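Local coordinates for transferrin binding protein B (PDB 3PQU), which probably binds host transferrin at the bacterial outer membrane as a surface lipoprotein receptor, helping the porcine pathogen acquire iron, at residues A[67-72]-A[179-184]; A[261-266]-A[278-283]; A[288-294]-A[312-318]. The contacts are given in a common frame with arbitrary orientation. Numbering follows the deposited sequence.

Interaction 1: residues A[67-72]-A[179-184]; sequences DTTDEL and TSDVKT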
loop_
_atom_site.group_PDB
_atom_site.type_symbol
_atom_site.label_atom_id
_atom_site.label_comp_id
_atom_site.label_asym_id
_atom_site.label_seq_id
_atom_site.Cartn_x
_atom_site.Cartn_y
_atom_site.Cartn_z
ATOM N N ASP A 67 -1.027 -28.338 27.238
ATOM C CA ASP A 67 -1.565 -27.041 26.870
ATOM C C ASP A 67 -3.054 -27.154 26.541
ATOM O O ASP A 67 -3.492 -28.117 25.895
ATOM C CB ASP A 67 -0.838 -26.484 25.639
ATOM C CG ASP A 67 0.595 -26.116 25.928
ATOM O OD1 ASP A 67 1.076 -26.431 27.036
ATOM O OD2 ASP A 67 1.244 -25.518 25.045
ATOM N N THR A 68 -3.834 -26.172 26.987
ATOM C CA THR A 68 -5.250 -26.106 26.622
ATOM C C THR A 68 -5.534 -25.035 25.578
ATOM O O THR A 68 -6.674 -24.905 25.140
ATOM C CB THR A 68 -6.129 -25.767 27.822
ATOM O OG1 THR A 68 -5.733 -24.480 28.339
ATOM C CG2 THR A 68 -5.980 -26.841 28.919
ATOM N N THR A 69 -4.521 -24.253 25.205
ATOM C CA THR A 69 -4.715 -23.151 24.265
ATOM C C THR A 69 -3.555 -22.953 23.293
ATOM O O THR A 69 -2.438 -23.394 23.537
ATOM C CB THR A 69 -4.831 -21.820 25.014
ATOM O OG1 THR A 69 -3.566 -21.519 25.611
ATOM C CG2 THR A 69 -5.904 -21.886 26.102
ATOM N N ASP A 70 -3.825 -22.235 22.208
ATOM C CA ASP A 70 -2.769 -21.638 21.401
ATOM C C ASP A 70 -3.313 -20.311 20.887
ATOM O O ASP A 70 -4.225 -20.270 20.050
ATOM C CB ASP A 70 -2.321 -22.540 20.240
ATOM C CG ASP A 70 -1.065 -22.012 19.547
ATOM O OD1 ASP A 70 -1.031 -21.951 18.297
ATOM O OD2 ASP A 70 -0.113 -21.624 20.257
ATOM N N GLU A 71 -2.743 -19.228 21.394
ATOM C CA GLU A 71 -3.348 -17.907 21.284
ATOM C C GLU A 71 -3.007 -17.192 19.992
ATOM O O GLU A 71 -1.991 -17.461 19.372
ATOM C CB GLU A 71 -2.921 -17.039 22.487
ATOM C CG GLU A 71 -3.392 -17.613 23.805
ATOM C CD GLU A 71 -3.026 -16.713 24.977
ATOM O OE1 GLU A 71 -3.445 -17.019 26.114
ATOM O OE2 GLU A 71 -2.327 -15.695 24.753
ATOM N N LEU A 72 -3.883 -16.289 19.582
ATOM C CA LEU A 72 -3.534 -15.331 18.550
ATOM C C LEU A 72 -3.026 -14.084 19.278
ATOM O O LEU A 72 -3.532 -13.730 20.329
ATOM C CB LEU A 72 -4.764 -14.988 17.716
ATOM C CG LEU A 72 -5.262 -16.035 16.717
ATOM C CD1 LEU A 72 -6.661 -15.670 16.177
ATOM C CD2 LEU A 72 -4.257 -16.170 15.573
ATOM N N THR A 179 -8.964 -17.246 10.590
ATOM C CA THR A 179 -8.589 -18.288 11.525
ATOM C C THR A 179 -8.956 -17.794 12.925
ATOM O O THR A 179 -8.822 -16.602 13.219
ATOM C CB THR A 179 -7.072 -18.633 11.494
ATOM O OG1 THR A 179 -6.805 -19.655 12.460
ATOM C CG2 THR A 179 -6.193 -17.412 11.842
ATOM N N SER A 180 -9.442 -18.710 13.764
ATOM C CA SER A 180 -9.659 -18.452 15.181
ATOM C C SER A 180 -8.363 -18.696 15.931
ATOM O O SER A 180 -7.336 -19.019 15.327
ATOM C CB SER A 180 -10.743 -19.382 15.751
ATOM O OG SER A 180 -10.304 -20.747 15.812
ATOM N N ASP A 181 -8.407 -18.538 17.256
ATOM C CA ASP A 181 -7.361 -19.087 18.098
ATOM C C ASP A 181 -7.788 -20.486 18.535
ATOM O O ASP A 181 -8.819 -20.988 18.098
ATOM C CB ASP A 181 -7.084 -18.194 19.328
ATOM C CG ASP A 181 -8.292 -18.069 20.259
ATOM O OD1 ASP A 181 -8.112 -17.618 21.418
ATOM O OD2 ASP A 181 -9.414 -18.405 19.817
ATOM N N VAL A 182 -7.013 -21.109 19.415
ATOM C CA VAL A 182 -7.319 -22.465 19.843
ATOM C C VAL A 182 -7.599 -22.523 21.343
ATOM O O VAL A 182 -6.873 -21.922 22.125
ATOM C CB VAL A 182 -6.163 -23.421 19.470
ATOM C CG1 VAL A 182 -6.190 -24.690 20.339
ATOM C CG2 VAL A 182 -6.217 -23.775 17.962
ATOM N N LYS A 183 -8.673 -23.212 21.730
ATOM C CA LYS A 183 -8.967 -23.516 23.141
ATOM C C LYS A 183 -9.666 -24.865 23.211
ATOM O O LYS A 183 -10.668 -25.077 22.531
ATOM C CB LYS A 183 -9.949 -22.487 23.742
ATOM C CG LYS A 183 -9.359 -21.148 24.060
ATOM C CD LYS A 183 -10.440 -20.170 24.463
ATOM C CE LYS A 183 -9.885 -18.761 24.639
ATOM N NZ LYS A 183 -10.893 -17.827 25.259
ATOM N N THR A 184 -9.187 -25.762 24.053
ATOM C CA THR A 184 -9.838 -27.062 24.173
ATOM C C THR A 184 -11.280 -26.912 24.698
ATOM O O THR A 184 -12.112 -27.799 24.516
ATOM C CB THR A 184 -9.042 -28.017 25.088
ATOM O OG1 THR A 184 -8.806 -27.372 26.342
ATOM C CG2 THR A 184 -7.706 -28.393 24.451
HETATM O O HOH W 1 -6.113 -15.611 21.310
#
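Three backbone hydrogen bonds join 67-72 to 179-184. D70 N donates to V182 O (3.1 Å) and V182 N returns a bond to D70 O (3.0 Å), so D70 and V182 form an antiparallel hydrogen-bonded pair. T184 N donates to T68 O (2.9 Å). T69 and K183 between them are a non-hydrogen-bonded pair, with CA atoms 4.4 Å apart. CA-H...O contacts support this pair: K183 CA lies 3.3 Å from T68 O, and T69 CA lies 3.3 Å from V182 O. Past D70 the strands part, and water 1 fills in. It accepts from L72 N (2.9 Å) and lies 2.8 Å from D181 OD1, to which it can donate. D181 OD2 is held by Y186.

The contact joins two parts of the N-lobe. Short strand 69-70 comes from the handle region and adds an antiparallel edge to the end of barrel strand 170-183.

Side chains alternate across this ribbon. T69 and K183 share one face, where T69 CG2 is 4.1 Å from K183 CG. D70 and V182 share the other, with D70 CB 4.0 Å from V182 CB; the D70 carboxylate bonds to the backbone N of R50. L72 is buried and points toward the barrel strand. Its CD1 packs on the backbone at S180 C (3.5 Å), and its CG lies 3.8 Å from D181 CB.

Interaction 2: residues A[261-266]-A[278-283]; sequences TKRYSI and KAKAEK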
loop_
_atom_site.group_PDB
_atom_site.type_symbol
_atom_site.label_atom_id
_atom_site.label_comp_id
_atom_site.label_asym_id
_atom_site.label_seq_id
_atom_site.Cartn_x
_atom_site.Cartn_y
_atom_site.Cartn_z
ATOM N N THR A 261 -25.913 -16.811 6.024
ATOM C CA THR A 261 -25.988 -15.952 7.201
ATOM C C THR A 261 -24.966 -14.833 7.175
ATOM O O THR A 261 -23.820 -15.040 6.804
ATOM C CB THR A 261 -25.879 -16.743 8.528
ATOM O OG1 THR A 261 -24.703 -17.553 8.509
ATOM C CG2 THR A 261 -27.094 -17.635 8.721
ATOM N N LYS A 262 -25.398 -13.635 7.554
ATOM C CA LYS A 262 -24.475 -12.524 7.678
ATOM C C LYS A 262 -23.745 -12.646 9.014
ATOM O O LYS A 262 -24.370 -12.670 10.070
ATOM C CB LYS A 262 -25.195 -11.176 7.583
ATOM C CG LYS A 262 -24.219 -9.999 7.596
ATOM C CD LYS A 262 -24.934 -8.650 7.723
ATOM C CE LYS A 262 -25.919 -8.440 6.599
ATOM N NZ LYS A 262 -26.491 -7.046 6.599
ATOM N N ARG A 263 -22.418 -12.727 8.951
ATOM C CA ARG A 263 -21.575 -12.829 10.141
ATOM C C ARG A 263 -21.108 -11.452 10.643
ATOM O O ARG A 263 -20.917 -11.255 11.840
ATOM C CB ARG A 263 -20.329 -13.660 9.836
ATOM C CG ARG A 263 -20.587 -15.126 9.605
ATOM C CD ARG A 263 -20.871 -15.816 10.919
ATOM N NE ARG A 263 -20.313 -17.163 10.949
ATOM C CZ ARG A 263 -20.685 -18.101 11.809
ATOM N NH1 ARG A 263 -21.625 -17.840 12.708
ATOM N NH2 ARG A 263 -20.132 -19.303 11.758
ATOM N N TYR A 264 -20.901 -10.512 9.724
ATOM C CA TYR A 264 -20.355 -9.197 10.099
ATOM C C TYR A 264 -20.899 -8.055 9.253
ATOM O O TYR A 264 -21.197 -8.238 8.064
ATOM C CB TYR A 264 -18.835 -9.194 9.939
ATOM C CG TYR A 264 -18.054 -9.830 11.051
ATOM C CD1 TYR A 264 -17.845 -9.158 12.261
ATOM C CD2 TYR A 264 -17.490 -11.095 10.887
ATOM C CE1 TYR A 264 -17.123 -9.758 13.286
ATOM C CE2 TYR A 264 -16.772 -11.683 11.877
ATOM C CZ TYR A 264 -16.579 -11.016 13.080
ATOM O OH TYR A 264 -15.840 -11.624 14.058
ATOM N N SER A 265 -21.015 -6.885 9.876
ATOM C CA SER A 265 -21.199 -5.610 9.170
ATOM C C SER A 265 -19.908 -4.821 9.318
ATOM O O SER A 265 -19.261 -4.861 10.359
ATOM C CB SER A 265 -22.348 -4.747 9.771
ATOM O OG SER A 265 -23.616 -5.363 9.626
ATOM N N ILE A 266 -19.559 -4.037 8.316
ATOM C CA ILE A 266 -18.292 -3.327 8.389
ATOM C C ILE A 266 -18.502 -1.837 8.163
ATOM O O ILE A 266 -19.351 -1.438 7.366
ATOM C CB ILE A 266 -17.312 -3.903 7.341
ATOM C CG1 ILE A 266 -16.824 -5.284 7.795
ATOM C CG2 ILE A 266 -16.167 -2.946 7.092
ATOM C CD1 ILE A 266 -15.896 -5.944 6.822
ATOM N N LYS A 278 -14.143 -0.700 11.845
ATOM C CA LYS A 278 -14.578 -1.719 12.789
ATOM C C LYS A 278 -15.339 -2.798 12.062
ATOM O O LYS A 278 -15.923 -2.547 11.010
ATOM C CB LYS A 278 -15.546 -1.094 13.802
ATOM C CG LYS A 278 -15.030 0.169 14.505
ATOM C CD LYS A 278 -16.139 0.751 15.382
ATOM C CE LYS A 278 -15.671 2.011 16.103
ATOM N NZ LYS A 278 -14.455 1.743 16.909
ATOM N N ALA A 279 -15.374 -3.988 12.658
ATOM C CA ALA A 279 -16.240 -5.056 12.187
ATOM C C ALA A 279 -17.219 -5.340 13.312
ATOM O O ALA A 279 -16.804 -5.581 14.437
ATOM C CB ALA A 279 -15.419 -6.301 11.865
ATOM N N LYS A 280 -18.509 -5.341 13.002
ATOM C CA LYS A 280 -19.531 -5.590 14.005
ATOM C C LYS A 280 -20.128 -6.985 13.837
ATOM O O LYS A 280 -20.705 -7.294 12.799
ATOM C CB LYS A 280 -20.645 -4.536 13.893
ATOM C CG LYS A 280 -20.827 -3.679 15.137
ATOM C CD LYS A 280 -19.680 -2.687 15.299
ATOM C CE LYS A 280 -19.793 -1.887 16.593
ATOM N NZ LYS A 280 -18.666 -0.924 16.731
ATOM N N ALA A 281 -19.997 -7.815 14.864
ATOM C CA ALA A 281 -20.555 -9.156 14.838
ATOM C C ALA A 281 -22.058 -9.096 14.718
ATOM O O ALA A 281 -22.722 -8.392 15.492
ATOM C CB ALA A 281 -20.164 -9.919 16.102
ATOM N N GLU A 282 -22.608 -9.861 13.785
ATOM C CA GLU A 282 -24.049 -9.813 13.563
ATOM C C GLU A 282 -24.842 -10.877 14.307
ATOM O O GLU A 282 -26.059 -10.835 14.322
ATOM C CB GLU A 282 -24.366 -9.849 12.068
ATOM C CG GLU A 282 -24.077 -8.531 11.381
ATOM C CD GLU A 282 -24.962 -7.420 11.916
ATOM O OE1 GLU A 282 -26.109 -7.720 12.303
ATOM O OE2 GLU A 282 -24.505 -6.259 11.962
ATOM N N LYS A 283 -24.164 -11.825 14.934
ATOM C CA LYS A 283 -24.881 -12.877 15.652
ATOM C C LYS A 283 -24.455 -12.923 17.116
ATOM O O LYS A 283 -23.295 -13.151 17.418
ATOM C CB LYS A 283 -24.613 -14.227 15.002
ATOM C CG LYS A 283 -25.694 -15.257 15.249
ATOM C CD LYS A 283 -26.885 -15.007 14.333
ATOM C CE LYS A 283 -26.465 -14.986 12.864
ATOM N NZ LYS A 283 -26.021 -16.326 12.378
HETATM O O HOH W 2 -20.985 -12.717 14.419
#
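This is part of an antiparallel beta hairpin in the N-lobe barrel, made by strands 260-271 and 274-281. S265 and K280 are a hydrogen-bonded pair: S265 N to K280 O is 3.0 Å and K280 N to S265 O is 2.8 Å. Y264 with A281 and I266 with A279 are the non-hydrogen-bonded pairs beside it. The ladder gains one more bond beyond the second strand, from E282 N to R263 O (2.9 Å). Water 2 also donates to R263 O (3.0 Å). R263 and Y264 both face L246 of strand 241-249, the neighbour on the side away from 274-281, which makes a classic beta bulge.

The two faces differ. On one, Y264 CD1 lies 3.8 Å from A279 CB, and I266 CG1 lies 4.4 Å from the same CB. The small alanines leave room for the Y264 ring, whose OH bonds to T290 O. On the other face, S265 OG donates to E282 OE2 (2.7 Å), and K262 CD packs against E282 CG at 3.8 Å.

Interaction 3: residues A[288-294]-A[312-318]; sequences IFTDSNY and FTNNKSL
The L318 side chain (chi1 t, chi2 p) meets I288 and F289: its CD1 is 4.3 Å from I288 CD1, and its CD2 is 3.9 Å from F289 CD1. I288 is chi1 p and F289 is chi1 m. F289 is the centre of an inverse gamma turn.

CA atoms are nearest at I288-S317 (5.1 Å), S292-T313 (4.1 Å) and Y294-F312 (5.8 Å). Segment 312-318 folds back on itself. A type I turn runs from T313 to K316, with K316 N to T313 O at 3.0 Å, and T313 N bonds to L318 O at 3.0 Å. K316 has positive phi (60°).

Segment 288-294 runs along this turn. N314 N donates to D291 O (3.0 Å). N314 OD1 accepts from N293 N (2.8 Å), and water 3 bridges N293 OD1 (2.5 Å) and N314 ND2 (3.2 Å). T290 OG1 (chi1 p) donates to N315 OD1 (2.7 Å). S317 OG (chi1 p) lies 2.8 Å from I288 O.

S292 is chi1 t. Its OG donates to F312 O (2.8 Å) and accepts from Y294 N (2.9 Å), forming an ST turn. A weak bond links F312 N to Y294 O (3.5 Å). The chain turns a corner at N293. The arrangement is a tight connection between antiparallel strands 306-312 and 318-326 of the N-lobe beta barrel, packed against the chain entering strand 292-300.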
loop_
_atom_site.group_PDB
_atom_site.type_symbol
_atom_site.label_atom_id
_atom_site.label_comp_id
_atom_site.label_asym_id
_atom_site.label_seq_id
_atom_site.Cartn_x
_atom_site.Cartn_y
_atom_site.Cartn_z
ATOM N N ILE A 288 -16.348 -17.083 18.849
ATOM C CA ILE A 288 -15.236 -16.573 18.036
ATOM C C ILE A 288 -15.566 -15.417 17.104
ATOM O O ILE A 288 -14.714 -14.567 16.866
ATOM C CB ILE A 288 -14.459 -17.685 17.281
ATOM C CG1 ILE A 288 -15.323 -18.350 16.242
ATOM C CG2 ILE A 288 -13.927 -18.743 18.257
ATOM C CD1 ILE A 288 -14.515 -19.332 15.297
ATOM N N PHE A 289 -16.789 -15.381 16.571
ATOM C CA PHE A 289 -17.187 -14.292 15.673
ATOM C C PHE A 289 -17.691 -13.090 16.471
ATOM O O PHE A 289 -18.895 -12.883 16.642
ATOM C CB PHE A 289 -18.183 -14.795 14.604
ATOM C CG PHE A 289 -17.579 -15.857 13.706
ATOM C CD1 PHE A 289 -16.641 -15.514 12.748
ATOM C CD2 PHE A 289 -17.885 -17.195 13.876
ATOM C CE1 PHE A 289 -16.044 -16.500 11.930
ATOM C CE2 PHE A 289 -17.302 -18.186 13.057
ATOM C CZ PHE A 289 -16.384 -17.824 12.093
ATOM N N THR A 290 -16.735 -12.315 16.979
ATOM C CA THR A 290 -17.020 -11.218 17.900
ATOM C C THR A 290 -16.597 -9.893 17.270
ATOM O O THR A 290 -16.050 -9.886 16.171
ATOM C CB THR A 290 -16.236 -11.390 19.189
ATOM O OG1 THR A 290 -14.872 -11.651 18.845
ATOM C CG2 THR A 290 -16.790 -12.558 20.040
ATOM N N ASP A 291 -16.807 -8.787 17.992
ATOM C CA ASP A 291 -16.543 -7.433 17.481
ATOM C C ASP A 291 -15.059 -7.153 17.362
ATOM O O ASP A 291 -14.264 -7.688 18.134
ATOM C CB ASP A 291 -17.118 -6.367 18.437
ATOM C CG ASP A 291 -18.623 -6.355 18.467
ATOM O OD1 ASP A 291 -19.248 -6.823 17.477
ATOM O OD2 ASP A 291 -19.171 -5.842 19.472
ATOM N N SER A 292 -14.703 -6.264 16.434
ATOM C CA SER A 292 -13.332 -5.788 16.307
ATOM C C SER A 292 -13.285 -4.281 16.131
ATOM O O SER A 292 -14.022 -3.754 15.313
ATOM C CB SER A 292 -12.639 -6.390 15.062
ATOM O OG SER A 292 -11.357 -5.749 14.866
ATOM N N ASN A 293 -12.397 -3.608 16.865
ATOM C CA ASN A 293 -12.135 -2.177 16.691
ATOM C C ASN A 293 -10.923 -1.947 15.799
ATOM O O ASN A 293 -10.467 -0.815 15.659
ATOM C CB ASN A 293 -11.794 -1.526 18.031
ATOM C CG ASN A 293 -13.004 -1.242 18.865
ATOM O OD1 ASN A 293 -14.095 -1.010 18.341
ATOM N ND2 ASN A 293 -12.820 -1.243 20.176
ATOM N N TYR A 294 -10.388 -3.024 15.229
ATOM C CA TYR A 294 -9.087 -2.984 14.563
ATOM C C TYR A 294 -9.141 -3.507 13.130
ATOM O O TYR A 294 -8.493 -4.495 12.787
ATOM C CB TYR A 294 -8.073 -3.774 15.387
ATOM C CG TYR A 294 -7.966 -3.227 16.791
ATOM C CD1 TYR A 294 -7.205 -2.093 17.060
ATOM C CD2 TYR A 294 -8.646 -3.833 17.843
ATOM C CE1 TYR A 294 -7.121 -1.575 18.347
ATOM C CE2 TYR A 294 -8.568 -3.319 19.136
ATOM C CZ TYR A 294 -7.809 -2.195 19.374
ATOM O OH TYR A 294 -7.736 -1.703 20.646
ATOM N N PHE A 312 -8.781 -7.896 13.508
ATOM C CA PHE A 312 -8.404 -8.739 14.629
ATOM C C PHE A 312 -9.386 -8.440 15.774
ATOM O O PHE A 312 -9.505 -7.288 16.200
ATOM C CB PHE A 312 -6.949 -8.419 15.008
ATOM C CG PHE A 312 -6.359 -9.316 16.071
ATOM C CD1 PHE A 312 -6.628 -10.684 16.088
ATOM C CD2 PHE A 312 -5.486 -8.791 17.036
ATOM C CE1 PHE A 312 -6.057 -11.514 17.057
ATOM C CE2 PHE A 312 -4.896 -9.618 17.996
ATOM C CZ PHE A 312 -5.180 -10.983 18.008
ATOM N N THR A 313 -10.104 -9.456 16.256
ATOM C CA THR A 313 -11.193 -9.190 17.197
ATOM C C THR A 313 -10.656 -8.703 18.541
ATOM O O THR A 313 -9.488 -8.931 18.875
ATOM C CB THR A 313 -12.192 -10.367 17.354
ATOM O OG1 THR A 313 -11.517 -11.529 17.841
ATOM C CG2 THR A 313 -12.910 -10.685 16.015
ATOM N N ASN A 314 -11.497 -7.996 19.282
ATOM C CA ASN A 314 -11.066 -7.353 20.517
ATOM C C ASN A 314 -10.696 -8.352 21.592
ATOM O O ASN A 314 -9.838 -8.072 22.424
ATOM C CB ASN A 314 -12.128 -6.361 21.043
ATOM C CG ASN A 314 -12.449 -5.266 20.042
ATOM O OD1 ASN A 314 -11.589 -4.867 19.250
ATOM N ND2 ASN A 314 -13.699 -4.790 20.055
ATOM N N ASN A 315 -11.341 -9.510 21.580
ATOM C CA ASN A 315 -11.005 -10.580 22.528
ATOM C C ASN A 315 -9.978 -11.561 21.927
ATOM O O ASN A 315 -9.797 -12.649 22.451
ATOM C CB ASN A 315 -12.268 -11.362 22.902
ATOM C CG ASN A 315 -12.910 -12.044 21.682
ATOM O OD1 ASN A 315 -12.866 -11.522 20.590
ATOM N ND2 ASN A 315 -13.506 -13.195 21.886
ATOM N N LYS A 316 -9.346 -11.185 20.808
ATOM C CA LYS A 316 -8.289 -12.003 20.166
ATOM C C LYS A 316 -8.730 -13.421 19.722
ATOM O O LYS A 316 -7.916 -14.331 19.594
ATOM C CB LYS A 316 -7.063 -12.090 21.097
ATOM C CG LYS A 316 -6.541 -10.701 21.539
ATOM C CD LYS A 316 -5.282 -10.832 22.383
ATOM C CE LYS A 316 -4.611 -9.487 22.585
ATOM N NZ LYS A 316 -5.602 -8.435 22.935
ATOM N N SER A 317 -10.021 -13.597 19.479
ATOM C CA SER A 317 -10.558 -14.892 19.094
ATOM C C SER A 317 -10.400 -15.160 17.602
ATOM O O SER A 317 -10.567 -16.291 17.174
ATOM C CB SER A 317 -12.046 -14.962 19.417
ATOM O OG SER A 317 -12.751 -13.917 18.745
ATOM N N LEU A 318 -10.104 -14.120 16.815
ATOM C CA LEU A 318 -10.219 -14.215 15.349
ATOM C C LEU A 318 -9.348 -13.229 14.569
ATOM O O LEU A 318 -9.341 -12.016 14.849
ATOM C CB LEU A 318 -11.674 -14.011 14.902
ATOM C CG LEU A 318 -11.996 -14.525 13.482
ATOM C CD1 LEU A 318 -12.394 -15.973 13.545
ATOM C CD2 LEU A 318 -13.126 -13.742 12.846
HETATM O O HOH W 3 -15.653 -2.959 18.282
#

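Overall arrangement
All three contacts reach the antiparallel barrel sheet of the N-lobe, on the same side of the chain's centre. Interaction 3 has the largest share of buried residues and touches both others. D181 N probably bonds to S317 O, which links it to interaction 1; Y264 OH to T290 O and A281 N to D291 OD1 link it to interaction 2. Interactions 1 and 2 do not touch, with nearest atoms about 9 Å apart. Interaction 1 joins distant parts of the sequence through backbone pairing. Interaction 2 is a local hairpin whose exposed residues, K280, E282 and K283, are all charged. Interaction 3 relies more on serine, threonine and asparagine side chains and lies mostly in loops.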